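PDB 1HE9: exoenzyme S, which is a bifunctional type III-secreted toxin that activates GTPases through the domain modelled here and also ADP-ribosylates host proteins, including Ras-superfamily members. Local coordinates for residues A[68-73]-A[110-115]. Sequence-based numbering, arbitrary orientation.
Sequences GRLLER and HQVMSE
Arg-73 and Glu-115 join the end of helix 61-72 to the middle of helix 101-130 through a two-pronged salt bridge. The guanidinium meets the carboxylate end-on: NH1 of Arg-73 gives a 2.7 Å bond to OE2 of Glu-115, and NH2 of Arg-73 a 2.9 Å bond to OE1. Both oxygens lie near the guanidinium plane, yet the two flat groups are turned 38° apart. OE1 accepts through its syn lone pair, whereas NH1 comes to OE2 from above the carboxylate plane. Arg-73, the first residue to leave the helix, sends CG anti to its own N (chi1 177°) and bends at chi3 to bring the two terminal nitrogens round to the acid.

A second donor comes from one turn earlier on the long helix. NE2 of Gln-111 reaches OE2 of Glu-115 at 3.1 Å, on the anti side and from the face of the carboxylate opposite NH1.

Apolar groups flank the ion pair. CD1 of Leu-70 lies over one guanidinium face, toward its rim, and 3.5 Å from OE1 of Glu-115. Deeper in, CG of Leu-70 packs at 4.4 Å against CG1 of Val-112, while Leu-51 of helix 43-57 also touches Leu-70.

The contact thus ties the end of helix 61-72 to helix 101-130 in the helical GAP domain. Three hydrogen bonds from N-H donors hold the Glu-115 carboxylate, two converging on OE2 from opposite faces, which should restrict its rotation; the paired charges probably favour its ionised form.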
loop_
_atom_site.group_PDB
_atom_site.type_symbol
_atom_site.label_atom_id
_atom_site.label_comp_id
_atom_site.label_asym_id
_atom_site.label_seq_id
_atom_site.Cartn_x
_atom_site.Cartn_y
_atom_site.Cartn_z
ATOM N N GLY A 68 -16.064 0.645 -0.998
ATOM C CA GLY A 68 -16.549 -0.277 -2.029
ATOM C C GLY A 68 -17.802 0.263 -2.748
ATOM O O GLY A 68 -17.887 0.233 -3.979
ATOM N N ARG A 69 -18.779 0.770 -1.992
ATOM C CA ARG A 69 -19.978 1.358 -2.607
ATOM C C ARG A 69 -19.481 2.407 -3.636
ATOM O O ARG A 69 -19.809 2.334 -4.800
ATOM C CB ARG A 69 -20.835 2.093 -1.579
ATOM C CG ARG A 69 -21.512 1.276 -0.527
ATOM C CD ARG A 69 -22.793 1.991 0.079
ATOM N NE ARG A 69 -23.588 0.911 0.686
ATOM C CZ ARG A 69 -23.712 0.633 1.993
ATOM N NH1 ARG A 69 -24.436 -0.427 2.389
ATOM N NH2 ARG A 69 -23.180 1.429 2.921
ATOM N N LEU A 70 -18.659 3.356 -3.214
ATOM C CA LEU A 70 -18.157 4.367 -4.118
ATOM C C LEU A 70 -17.417 3.835 -5.338
ATOM O O LEU A 70 -17.575 4.374 -6.419
ATOM C CB LEU A 70 -17.279 5.285 -3.334
ATOM C CG LEU A 70 -17.778 6.548 -2.672
ATOM C CD1 LEU A 70 -19.272 6.678 -2.676
ATOM C CD2 LEU A 70 -17.164 6.629 -1.366
ATOM N N LEU A 71 -16.624 2.780 -5.217
ATOM C CA LEU A 71 -15.930 2.271 -6.425
ATOM C C LEU A 71 -16.879 1.611 -7.417
ATOM O O LEU A 71 -16.634 1.545 -8.608
ATOM C CB LEU A 71 -14.880 1.228 -6.053
ATOM C CG LEU A 71 -13.517 1.748 -5.654
ATOM C CD1 LEU A 71 -12.759 0.639 -4.934
ATOM C CD2 LEU A 71 -12.809 2.264 -6.895
ATOM N N GLU A 72 -17.952 1.056 -6.895
ATOM C CA GLU A 72 -18.909 0.375 -7.738
ATOM C C GLU A 72 -20.015 1.284 -8.257
ATOM O O GLU A 72 -20.715 0.886 -9.160
ATOM C CB GLU A 72 -19.571 -0.780 -6.976
ATOM C CG GLU A 72 -18.649 -1.897 -6.580
ATOM C CD GLU A 72 -18.256 -2.808 -7.723
ATOM O OE1 GLU A 72 -18.804 -2.732 -8.839
ATOM O OE2 GLU A 72 -17.379 -3.642 -7.489
ATOM N N ARG A 73 -20.200 2.468 -7.671
ATOM C CA ARG A 73 -21.259 3.396 -8.079
ATOM C C ARG A 73 -21.139 3.749 -9.552
ATOM O O ARG A 73 -20.065 4.073 -10.015
ATOM C CB ARG A 73 -21.179 4.666 -7.261
ATOM C CG ARG A 73 -22.192 5.680 -7.683
ATOM C CD ARG A 73 -22.388 6.666 -6.605
ATOM N NE ARG A 73 -22.629 6.080 -5.294
ATOM C CZ ARG A 73 -22.593 6.819 -4.200
ATOM N NH1 ARG A 73 -22.332 8.110 -4.366
ATOM N NH2 ARG A 73 -22.772 6.284 -2.991
ATOM N N HIS A 110 -19.636 14.861 -8.293
ATOM C CA HIS A 110 -19.649 15.840 -7.210
ATOM C C HIS A 110 -20.167 15.136 -5.948
ATOM O O HIS A 110 -19.667 15.340 -4.855
ATOM C CB HIS A 110 -20.590 17.052 -7.509
ATOM C CG HIS A 110 -20.168 17.961 -8.662
ATOM N ND1 HIS A 110 -20.971 18.965 -9.113
ATOM C CD2 HIS A 110 -19.041 17.976 -9.414
ATOM C CE1 HIS A 110 -20.356 19.591 -10.127
ATOM N NE2 HIS A 110 -19.199 19.010 -10.319
ATOM N N GLN A 111 -21.211 14.331 -6.097
ATOM C CA GLN A 111 -21.813 13.627 -4.951
ATOM C C GLN A 111 -20.756 12.665 -4.336
ATOM O O GLN A 111 -20.620 12.546 -3.136
ATOM C CB GLN A 111 -23.062 12.862 -5.450
ATOM C CG GLN A 111 -23.782 11.998 -4.385
ATOM C CD GLN A 111 -24.022 12.828 -3.158
ATOM O OE1 GLN A 111 -24.141 14.045 -3.288
ATOM N NE2 GLN A 111 -24.067 12.210 -1.964
ATOM N N VAL A 112 -19.986 11.993 -5.176
ATOM C CA VAL A 112 -18.954 11.095 -4.683
ATOM C C VAL A 112 -17.983 11.833 -3.772
ATOM O O VAL A 112 -17.725 11.383 -2.653
ATOM C CB VAL A 112 -18.178 10.466 -5.838
ATOM C CG1 VAL A 112 -16.867 9.879 -5.321
ATOM C CG2 VAL A 112 -19.052 9.420 -6.512
HETATM N N MSE A 113 -17.517 12.993 -4.227
HETATM C CA MSE A 113 -16.561 13.779 -3.480
HETATM C C MSE A 113 -17.078 14.235 -2.150
HETATM O O MSE A 113 -16.299 14.312 -1.198
HETATM C CB MSE A 113 -16.060 14.946 -4.323
HETATM C CG MSE A 113 -15.283 14.470 -5.540
HETATM SE SE MSE A 113 -13.886 13.078 -5.202
HETATM C CE MSE A 113 -12.507 14.118 -4.280
ATOM N N SER A 114 -18.368 14.534 -2.036
ATOM C CA SER A 114 -18.860 14.921 -0.697
ATOM C C SER A 114 -18.948 13.706 0.264
ATOM O O SER A 114 -18.754 13.824 1.470
ATOM C CB SER A 114 -20.193 15.635 -0.790
ATOM O OG SER A 114 -21.051 14.870 -1.579
ATOM N N GLU A 115 -19.252 12.535 -0.271
ATOM C CA GLU A 115 -19.229 11.330 0.544
ATOM C C GLU A 115 -17.719 11.042 0.863
ATOM O O GLU A 115 -17.377 10.666 1.996
ATOM C CB GLU A 115 -19.862 10.194 -0.247
ATOM C CG GLU A 115 -21.416 10.211 -0.205
ATOM C CD GLU A 115 -22.041 9.129 -1.073
ATOM O OE1 GLU A 115 -21.901 7.926 -0.771
ATOM O OE2 GLU A 115 -22.669 9.470 -2.094
#